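Local coordinates for pectinesterase A (Erwinia chrysanthemi, PDB 2NTP), which hydrolyses the methyl esters of pectin's galacturonate chains, an early step in the maceration and soft-rotting of plant tissue, at residues A[71-75]-A[125-130]; A[109-113]-A[151-155]; A[190-194]-A[228-234]. All coordinates share one frame; numbering follows the deposited sequence.

Contact 1. Residues A[71-75]-A[125-130]; sequences TAAGT and IKDTQA. With ADA (alpha-D-galactopyranuronic acid), chain C.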
loop_
_atom_site.group_PDB
_atom_site.type_symbol
_atom_site.label_atom_id
_atom_site.label_comp_id
_atom_site.label_asym_id
_atom_site.label_seq_id
_atom_site.Cartn_x
_atom_site.Cartn_y
_atom_site.Cartn_z
ATOM N N THR A 71 -0.397 -9.161 -12.021
ATOM C CA THR A 71 1.011 -8.995 -12.389
ATOM C C THR A 71 1.898 -9.147 -11.159
ATOM O O THR A 71 1.754 -8.386 -10.198
ATOM C CB THR A 71 1.289 -7.594 -13.022
ATOM O OG1 THR A 71 0.186 -7.191 -13.850
ATOM C CG2 THR A 71 2.585 -7.598 -13.839
ATOM N N ALA A 72 2.802 -10.126 -11.178
ATOM C CA ALA A 72 3.817 -10.232 -10.124
ATOM C C ALA A 72 5.129 -9.621 -10.594
ATOM O O ALA A 72 5.334 -9.436 -11.801
ATOM C CB ALA A 72 4.026 -11.685 -9.709
ATOM N N ALA A 73 6.014 -9.316 -9.644
ATOM C CA ALA A 73 7.362 -8.846 -9.967
ATOM C C ALA A 73 8.074 -9.822 -10.900
ATOM O O ALA A 73 8.810 -9.403 -11.788
ATOM C CB ALA A 73 8.178 -8.640 -8.699
ATOM N N GLY A 74 7.828 -11.116 -10.696
ATOM C CA GLY A 74 8.472 -12.171 -11.479
ATOM C C GLY A 74 7.767 -12.528 -12.776
ATOM O O GLY A 74 8.251 -13.386 -13.527
ATOM N N THR A 75 6.626 -11.889 -13.040
ATOM C CA THR A 75 5.932 -12.046 -14.322
ATOM C C THR A 75 6.839 -11.499 -15.420
ATOM O O THR A 75 7.438 -10.434 -15.263
ATOM C CB THR A 75 4.566 -11.315 -14.341
ATOM O OG1 THR A 75 3.742 -11.802 -13.276
ATOM C CG2 THR A 75 3.831 -11.531 -15.666
ATOM N N ILE A 125 6.548 -18.708 -9.665
ATOM C CA ILE A 125 7.260 -17.437 -9.541
ATOM C C ILE A 125 7.888 -17.281 -8.151
ATOM O O ILE A 125 7.233 -17.538 -7.140
ATOM C CB ILE A 125 6.296 -16.247 -9.856
ATOM C CG1 ILE A 125 5.948 -16.227 -11.353
ATOM C CG2 ILE A 125 6.896 -14.913 -9.423
ATOM C CD1 ILE A 125 4.858 -15.232 -11.740
ATOM N N LYS A 126 9.155 -16.865 -8.113
ATOM C CA LYS A 126 9.855 -16.596 -6.853
ATOM C C LYS A 126 9.674 -15.147 -6.390
ATOM O O LYS A 126 9.566 -14.881 -5.193
ATOM C CB LYS A 126 11.346 -16.931 -6.972
ATOM C CG LYS A 126 11.644 -18.420 -6.899
ATOM C CD LYS A 126 13.095 -18.712 -7.208
ATOM C CE LYS A 126 13.363 -20.206 -7.177
ATOM N NZ LYS A 126 14.720 -20.538 -7.691
ATOM N N ASP A 127 9.659 -14.218 -7.346
ATOM C CA ASP A 127 9.463 -12.799 -7.054
ATOM C C ASP A 127 7.968 -12.509 -6.983
ATOM O O ASP A 127 7.354 -12.055 -7.955
ATOM C CB ASP A 127 10.153 -11.922 -8.107
ATOM C CG ASP A 127 11.670 -12.089 -8.111
ATOM O OD1 ASP A 127 12.205 -12.807 -7.238
ATOM O OD2 ASP A 127 12.327 -11.492 -8.989
ATOM N N THR A 128 7.406 -12.771 -5.805
ATOM C CA THR A 128 5.964 -12.841 -5.605
ATOM C C THR A 128 5.306 -11.520 -5.207
ATOM O O THR A 128 4.095 -11.474 -4.984
ATOM C CB THR A 128 5.608 -13.920 -4.562
ATOM O OG1 THR A 128 6.479 -13.795 -3.430
ATOM C CG2 THR A 128 5.773 -15.311 -5.169
ATOM N N GLN A 129 6.085 -10.447 -5.134
ATOM C CA GLN A 129 5.471 -9.144 -4.890
ATOM C C GLN A 129 4.525 -8.809 -6.038
ATOM O O GLN A 129 4.808 -9.099 -7.198
ATOM C CB GLN A 129 6.497 -8.030 -4.631
ATOM C CG GLN A 129 7.795 -8.081 -5.395
ATOM C CD GLN A 129 8.766 -9.148 -4.911
ATOM O OE1 GLN A 129 8.910 -10.155 -5.555
ATOM N NE2 GLN A 129 9.445 -8.914 -3.787
ATOM N N ALA A 130 3.376 -8.235 -5.700
ATOM C CA ALA A 130 2.364 -7.914 -6.697
ATOM C C ALA A 130 1.549 -6.724 -6.197
ATOM O O ALA A 130 0.570 -6.871 -5.456
ATOM C CB ALA A 130 1.480 -9.131 -6.983
HETATM C C1 ADA C . 11.297 -10.085 -0.261
HETATM C C2 ADA C . 12.648 -9.404 -0.462
HETATM C C3 ADA C . 12.753 -8.177 0.445
HETATM C C4 ADA C . 11.548 -7.257 0.229
HETATM C C5 ADA C . 10.262 -8.046 0.486
HETATM C C6 ADA C . 9.005 -7.236 0.296
HETATM O O2 ADA C . 13.692 -10.342 -0.176
HETATM O O3 ADA C . 13.981 -7.482 0.186
HETATM O O4 ADA C . 11.536 -6.803 -1.129
HETATM O O5 ADA C . 10.226 -9.152 -0.430
HETATM O O6B ADA C . 8.903 -6.080 0.779
HETATM O O6A ADA C . 8.085 -7.781 -0.346
#

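Contact 2. Residues A[109-113]-A[151-155]; sequences FDFPA and GYQDT. With ADA (alpha-D-galactopyranuronic acid), chain C; ADA (alpha-D-galactopyranuronic acid), chain B.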
loop_
_atom_site.group_PDB
_atom_site.type_symbol
_atom_site.label_atom_id
_atom_site.label_comp_id
_atom_site.label_asym_id
_atom_site.label_seq_id
_atom_site.Cartn_x
_atom_site.Cartn_y
_atom_site.Cartn_z
ATOM N N PHE A 109 -2.802 -11.244 -8.962
ATOM C CA PHE A 109 -1.806 -12.311 -8.899
ATOM C C PHE A 109 -2.227 -13.294 -7.817
ATOM O O PHE A 109 -2.414 -12.925 -6.647
ATOM C CB PHE A 109 -0.394 -11.779 -8.637
ATOM C CG PHE A 109 0.629 -12.862 -8.412
ATOM C CD1 PHE A 109 0.964 -13.743 -9.435
ATOM C CD2 PHE A 109 1.256 -12.996 -7.174
ATOM C CE1 PHE A 109 1.908 -14.745 -9.231
ATOM C CE2 PHE A 109 2.202 -14.000 -6.956
ATOM C CZ PHE A 109 2.528 -14.874 -7.993
ATOM N N ASP A 110 -2.399 -14.546 -8.224
ATOM C CA ASP A 110 -2.885 -15.569 -7.316
ATOM C C ASP A 110 -1.721 -16.125 -6.508
ATOM O O ASP A 110 -1.202 -17.204 -6.796
ATOM C CB ASP A 110 -3.601 -16.673 -8.100
ATOM C CG ASP A 110 -4.476 -17.555 -7.223
ATOM O OD1 ASP A 110 -4.231 -17.660 -6.000
ATOM O OD2 ASP A 110 -5.417 -18.166 -7.780
ATOM N N PHE A 111 -1.309 -15.371 -5.494
ATOM C CA PHE A 111 -0.220 -15.803 -4.626
ATOM C C PHE A 111 -0.405 -17.223 -4.066
ATOM O O PHE A 111 0.511 -18.036 -4.166
ATOM C CB PHE A 111 0.016 -14.788 -3.505
ATOM C CG PHE A 111 1.082 -15.195 -2.535
ATOM C CD1 PHE A 111 2.419 -14.921 -2.796
ATOM C CD2 PHE A 111 0.749 -15.852 -1.353
ATOM C CE1 PHE A 111 3.410 -15.298 -1.892
ATOM C CE2 PHE A 111 1.731 -16.229 -0.446
ATOM C CZ PHE A 111 3.069 -15.960 -0.721
ATOM N N PRO A 112 -1.577 -17.530 -3.463
ATOM C CA PRO A 112 -1.715 -18.887 -2.912
ATOM C C PRO A 112 -1.596 -20.000 -3.959
ATOM O O PRO A 112 -0.984 -21.031 -3.680
ATOM C CB PRO A 112 -3.115 -18.877 -2.293
ATOM C CG PRO A 112 -3.376 -17.417 -1.988
ATOM C CD PRO A 112 -2.778 -16.717 -3.180
ATOM N N ALA A 113 -2.170 -19.797 -5.142
ATOM C CA ALA A 113 -2.067 -20.804 -6.204
ATOM C C ALA A 113 -0.619 -20.953 -6.652
ATOM O O ALA A 113 -0.159 -22.067 -6.914
ATOM C CB ALA A 113 -2.970 -20.459 -7.380
ATOM N N GLY A 151 -4.430 -7.263 -2.326
ATOM C CA GLY A 151 -3.263 -8.019 -2.770
ATOM C C GLY A 151 -2.812 -8.970 -1.686
ATOM O O GLY A 151 -3.540 -9.216 -0.710
ATOM N N TYR A 152 -1.618 -9.521 -1.870
ATOM C CA TYR A 152 -0.987 -10.353 -0.859
ATOM C C TYR A 152 0.336 -9.687 -0.472
ATOM O O TYR A 152 0.374 -8.868 0.447
ATOM C CB TYR A 152 -0.802 -11.794 -1.366
ATOM C CG TYR A 152 -2.101 -12.555 -1.584
ATOM C CD1 TYR A 152 -2.685 -13.289 -0.548
ATOM C CD2 TYR A 152 -2.745 -12.542 -2.823
ATOM C CE1 TYR A 152 -3.881 -13.989 -0.741
ATOM C CE2 TYR A 152 -3.942 -13.244 -3.025
ATOM C CZ TYR A 152 -4.497 -13.969 -1.985
ATOM O OH TYR A 152 -5.678 -14.669 -2.182
ATOM N N GLN A 153 1.409 -10.009 -1.184
ATOM C CA GLN A 153 2.701 -9.381 -0.913
ATOM C C GLN A 153 2.792 -8.012 -1.579
ATOM O O GLN A 153 2.563 -7.890 -2.789
ATOM C CB GLN A 153 3.838 -10.287 -1.384
ATOM C CG GLN A 153 5.240 -9.787 -0.996
ATOM C CD GLN A 153 6.314 -10.843 -1.201
ATOM O OE1 GLN A 153 6.030 -11.960 -1.620
ATOM N NE2 GLN A 153 7.556 -10.491 -0.891
ATOM N N ASP A 154 3.128 -6.990 -0.787
ATOM C CA ASP A 154 3.411 -5.642 -1.319
ATOM C C ASP A 154 2.185 -4.931 -1.935
ATOM O O ASP A 154 2.295 -4.204 -2.928
ATOM C CB ASP A 154 4.578 -5.693 -2.338
ATOM C CG ASP A 154 5.947 -5.816 -1.674
ATOM O OD1 ASP A 154 6.015 -6.173 -0.480
ATOM O OD2 ASP A 154 6.965 -5.552 -2.350
ATOM N N THR A 155 1.018 -5.115 -1.329
ATOM C CA THR A 155 -0.221 -4.523 -1.861
ATOM C C THR A 155 -0.131 -3.016 -2.159
ATOM O O THR A 155 -0.495 -2.580 -3.251
ATOM C CB THR A 155 -1.398 -4.789 -0.906
ATOM O OG1 THR A 155 -1.494 -6.203 -0.680
ATOM C CG2 THR A 155 -2.722 -4.259 -1.496
HETATM C C1 ADA C . 11.297 -10.085 -0.261
HETATM C C2 ADA C . 12.648 -9.404 -0.462
HETATM C C3 ADA C . 12.753 -8.177 0.445
HETATM C C4 ADA C . 11.548 -7.257 0.229
HETATM C C5 ADA C . 10.262 -8.046 0.486
HETATM C C6 ADA C . 9.005 -7.236 0.296
HETATM O O2 ADA C . 13.692 -10.342 -0.176
HETATM O O3 ADA C . 13.981 -7.482 0.186
HETATM O O4 ADA C . 11.536 -6.803 -1.129
HETATM O O5 ADA C . 10.226 -9.152 -0.430
HETATM O O6B ADA C . 8.903 -6.080 0.779
HETATM O O6A ADA C . 8.085 -7.781 -0.346
HETATM C C1 ADA B . 9.509 -12.759 3.401
HETATM C C2 ADA B . 9.009 -12.678 1.959
HETATM C C3 ADA B . 10.147 -12.939 0.975
HETATM C C4 ADA B . 11.387 -12.105 1.314
HETATM C C5 ADA B . 11.762 -12.226 2.790
HETATM C C6 ADA B . 12.908 -11.306 3.109
HETATM O O2 ADA B . 7.989 -13.658 1.760
HETATM O O3 ADA B . 9.713 -12.662 -0.364
HETATM O O4 ADA B . 11.161 -10.720 1.028
HETATM O O5 ADA B . 10.624 -11.880 3.589
HETATM O O6B ADA B . 12.839 -10.602 4.137
HETATM O O6A ADA B . 13.890 -11.273 2.334
#

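Contact 3. Residues A[190-194]-A[228-234]; sequences LVSRY and IRESDSV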
loop_
_atom_site.group_PDB
_atom_site.type_symbol
_atom_site.label_atom_id
_atom_site.label_comp_id
_atom_site.label_asym_id
_atom_site.label_seq_id
_atom_site.Cartn_x
_atom_site.Cartn_y
_atom_site.Cartn_z
ATOM N N LEU A 190 -7.274 -2.742 8.104
ATOM C CA LEU A 190 -6.062 -3.362 7.578
ATOM C C LEU A 190 -6.173 -4.856 7.825
ATOM O O LEU A 190 -6.176 -5.306 8.976
ATOM C CB LEU A 190 -4.812 -2.768 8.241
ATOM C CG LEU A 190 -4.665 -1.234 8.186
ATOM C CD1 LEU A 190 -3.345 -0.798 8.807
ATOM C CD2 LEU A 190 -4.788 -0.674 6.762
ATOM N N VAL A 191 -6.286 -5.611 6.734
ATOM C CA VAL A 191 -6.712 -7.009 6.785
ATOM C C VAL A 191 -5.551 -7.966 6.507
ATOM O O VAL A 191 -5.064 -8.051 5.379
ATOM C CB VAL A 191 -7.889 -7.270 5.798
ATOM C CG1 VAL A 191 -8.404 -8.700 5.924
ATOM C CG2 VAL A 191 -9.028 -6.260 6.028
ATOM N N SER A 192 -5.117 -8.674 7.551
ATOM C CA SER A 192 -4.045 -9.668 7.444
ATOM C C SER A 192 -4.605 -10.982 6.917
ATOM O O SER A 192 -5.547 -11.545 7.494
ATOM C CB SER A 192 -3.393 -9.906 8.805
ATOM O OG SER A 192 -2.662 -8.780 9.237
ATOM N N ARG A 193 -4.005 -11.478 5.842
ATOM C CA ARG A 193 -4.565 -12.611 5.112
ATOM C C ARG A 193 -3.968 -13.956 5.507
ATOM O O ARG A 193 -2.813 -14.054 5.949
ATOM C CB ARG A 193 -4.458 -12.376 3.600
ATOM C CG ARG A 193 -5.124 -11.070 3.151
ATOM C CD ARG A 193 -5.158 -10.940 1.635
ATOM N NE ARG A 193 -6.234 -11.733 1.031
ATOM C CZ ARG A 193 -6.576 -11.672 -0.254
ATOM N NH1 ARG A 193 -5.927 -10.860 -1.081
ATOM N NH2 ARG A 193 -7.574 -12.424 -0.711
ATOM N N TYR A 194 -4.777 -14.994 5.333
ATOM C CA TYR A 194 -4.376 -16.361 5.628
ATOM C C TYR A 194 -3.276 -16.849 4.679
ATOM O O TYR A 194 -3.336 -16.617 3.468
ATOM C CB TYR A 194 -5.597 -17.276 5.546
ATOM C CG TYR A 194 -5.265 -18.739 5.714
ATOM C CD1 TYR A 194 -4.892 -19.250 6.962
ATOM C CD2 TYR A 194 -5.312 -19.608 4.631
ATOM C CE1 TYR A 194 -4.578 -20.594 7.122
ATOM C CE2 TYR A 194 -5.001 -20.955 4.784
ATOM C CZ TYR A 194 -4.633 -21.437 6.030
ATOM O OH TYR A 194 -4.321 -22.773 6.191
ATOM N N ILE A 228 -7.153 -6.201 11.560
ATOM C CA ILE A 228 -8.022 -7.375 11.664
ATOM C C ILE A 228 -7.505 -8.571 10.868
ATOM O O ILE A 228 -6.748 -8.418 9.911
ATOM C CB ILE A 228 -9.495 -7.058 11.248
ATOM C CG1 ILE A 228 -9.594 -6.684 9.764
ATOM C CG2 ILE A 228 -10.096 -5.949 12.144
ATOM C CD1 ILE A 228 -11.036 -6.517 9.260
ATOM N N ARG A 229 -7.919 -9.762 11.285
ATOM C CA ARG A 229 -7.594 -10.976 10.550
ATOM C C ARG A 229 -8.689 -11.259 9.535
ATOM O O ARG A 229 -9.875 -11.013 9.791
ATOM C CB ARG A 229 -7.407 -12.168 11.490
ATOM C CG ARG A 229 -8.498 -12.341 12.506
ATOM C CD ARG A 229 -8.412 -13.696 13.167
ATOM N NE ARG A 229 -8.540 -13.570 14.609
ATOM C CZ ARG A 229 -7.556 -13.800 15.470
ATOM N NH1 ARG A 229 -6.362 -14.209 15.049
ATOM N NH2 ARG A 229 -7.778 -13.650 16.763
ATOM N N GLU A 230 -8.271 -11.767 8.382
ATOM C CA GLU A 230 -9.163 -12.131 7.290
ATOM C C GLU A 230 -10.123 -13.252 7.696
ATOM O O GLU A 230 -11.284 -13.290 7.270
ATOM C CB GLU A 230 -8.296 -12.580 6.120
ATOM C CG GLU A 230 -9.029 -13.131 4.942
ATOM C CD GLU A 230 -8.076 -13.504 3.837
ATOM O OE1 GLU A 230 -8.121 -12.833 2.792
ATOM O OE2 GLU A 230 -7.280 -14.458 4.028
ATOM N N SER A 231 -9.620 -14.173 8.511
ATOM C CA SER A 231 -10.394 -15.328 8.954
ATOM C C SER A 231 -9.856 -15.868 10.271
ATOM O O SER A 231 -8.725 -15.568 10.668
ATOM C CB SER A 231 -10.310 -16.441 7.917
ATOM O OG SER A 231 -9.043 -17.074 8.005
ATOM N N ASP A 232 -10.655 -16.710 10.920
ATOM C CA ASP A 232 -10.241 -17.371 12.151
ATOM C C ASP A 232 -9.054 -18.319 11.965
ATOM O O ASP A 232 -8.422 -18.730 12.947
ATOM C CB ASP A 232 -11.430 -18.106 12.783
ATOM C CG ASP A 232 -12.493 -17.154 13.311
ATOM O OD1 ASP A 232 -12.187 -15.962 13.534
ATOM O OD2 ASP A 232 -13.643 -17.600 13.509
ATOM N N SER A 233 -8.740 -18.653 10.713
ATOM C CA SER A 233 -7.610 -19.528 10.406
ATOM C C SER A 233 -6.269 -18.794 10.457
ATOM O O SER A 233 -5.213 -19.426 10.478
ATOM C CB SER A 233 -7.808 -20.222 9.055
ATOM O OG SER A 233 -8.953 -21.057 9.105
ATOM N N VAL A 234 -6.315 -17.464 10.469
ATOM C CA VAL A 234 -5.110 -16.665 10.693
ATOM C C VAL A 234 -4.704 -16.832 12.167
ATOM O O VAL A 234 -5.427 -16.384 13.064
ATOM C CB VAL A 234 -5.329 -15.170 10.351
ATOM C CG1 VAL A 234 -4.063 -14.363 10.645
ATOM C CG2 VAL A 234 -5.737 -15.001 8.885
HETATM O O HOH W 1 -9.176 -14.373 0.711
HETATM O O HOH W 2 -5.454 -15.485 2.155
#

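Contact 1. Residues A[71-75]-A[125-130]
The carbonyl oxygen of Gln129 takes one N-H bond from residues 71-75, with a weaker CA-H...O contact beside it. Ala73 N donates to Gln129 O over 2.7 Å, the N-H pointing at it at 157° and lying nearly along the C=O axis, while Ala72 CA stands 3.3 Å from Gln129 O. One residue further on, Gly74 N reaches Asp127 O over 2.9 Å; it meets a lone pair in the carbonyl plane, but the bond is less straight, at 135°. Consecutive N-H groups of a type I beta turn, Ala72 to Thr75, are thus spent on two carbonyls of a non-regular segment. Inside the turn, Thr75 OG1 accepts from Ala72 N over 2.8 Å, tying the ends of the turn together. Both segments belong to loops that leave the right-handed parallel beta-helix of pectinesterases on the side where the substrate binds. The apolar part of the contact is small: Ile125 CG2 rests on Gly74 CA at 3.8 Å, and Ile125 CD1 comes within 3.9 Å of Thr75 OG1, the side chains crossing at a slant. Asp127 sets CB against the Gly74 backbone, while its carboxylate turns to a salt bridge with Lys82. Gln129 CG lies between the backbone N and the carbonyl carbon (chi1 36°), and the chain bends at chi2. Gln129 CG therefore presses on Ala73 CB at 3.4 Å, and the amide beyond extends to the sugars, where Gln129 NE2 donates to O2 of a bound galacturonate and lies 3.5 Å from O5 of the chain C residue.

Contact 2. Residues A[109-113]-A[151-155]
Pro112 lies over one face of the Tyr152 ring, its CD 3.8 Å from the ring centroid and 23° off the normal, a CH-pi contact. Beside it, Phe111 CB touches Tyr152 CD2 at 3.6 Å. The Phe111 and Tyr152 rings are nearly parallel, 28° between planes, yet slid so far apart that they scarcely overlap. Against the Tyr152 face turned from Pro112 sits the guanidinium of Arg193 in a cation-pi pair, so the phenol is sandwiched. Phe111 begins helix 111-116 right after Asp110, the N-cap, whose OD1 takes Ala113 N over 3.1 Å from above the carboxylate plane; this caps the first turn, from which Phe111 and Pro112 meet the tyrosine. In the next shell is Gln153, with CG anti to its backbone N (chi1 -173°) and the chain extended, which carries the amide away from the loop to the sugars. Its NE2 donates to O6A of the chain C galacturonate over 2.8 Å and to O3 of the chain B residue over 3.1 Å. The OE1 end is held by Thr128 OG1, which settles which way the amide is flipped. Asp154, the proton donor, places OD1 2.6 Å from the same O6A and touches the nucleophile Asp175. Gln153 is the transition-state stabiliser, and its N-H aimed at O6A suggests how it would meet negative charge building on the ester carbonyl oxygen.

Contact 3. Residues A[190-194]-A[228-234]
Leu190 O and Ile228 N are part of a ladder of parallel beta bonds between neighbouring coils of the beta-helix, where strand 189-192 lies beside strand 226-229. Ile228 N donates to Leu190 O over 2.9 Å, nearly straight at 172°; Ser192 N then returns to Ile228 O, and Glu230 N closes the series on Ser192 O. Val191 pairs with Ile228 and Ser192 with Arg229, each pair sharing a face, the two pairs on opposite faces. On the Val191 face the packing is close: Val191 CG2 meets Ile228 CG1 at 3.8 Å, while Val191 CG1, anti to the backbone N, lies against Glu230 CA and CB. Ser192 and Arg229 mark the other face, where His275 packs and the Arg229 guanidinium turns to Asp273 and Asn274. Past the strands the contact opens toward solvent and becomes polar. Glu230 starts anti to its backbone N (chi1 174°) and runs out extended, which brings its carboxylate across the departing 193-194 backbone. Glu230 OE1 forms a salt bridge with Arg193 NE over 2.8 Å, met on the syn side, although guanidinium and carboxylate planes stand 84° apart; Arg193 NH1 goes instead to Gly151 O. Glu230 OE2 takes Tyr194 N over 2.9 Å from above the carboxylate plane. Tyr194, though exposed overall, lies along residues 231-234, CD1 at the ring edge 3.5 Å from Ser233 O, with CB near Val234 CG2. Water fills out both ends of the carboxylate: one molecule bridges Glu230 OE1 to Arg193 NH2, and a second donates to Glu230 OE2 at 2.8 Å and to Tyr194 O at 2.7 Å.

Overall arrangement
Contacts 1 and 2 form one continuous patch at the sugar-binding side: their centres are 9 Å apart, their segments alternate along the chain, and both touch the chain C galacturonate. Contact 1 joins two irregular loops chiefly through backbone bonds, contact 2 a helix start and a loop through rings and a proline. Contact 3 is the one that holds paired strands of the parallel sheet, yet it ends in an ionic, hydrated surface. It lies 22 Å from contact 1, centre to centre, without touching it, but meets contact 2 through Arg193. Buried residues are most numerous in contact 1; contact 3 adds exposed ones.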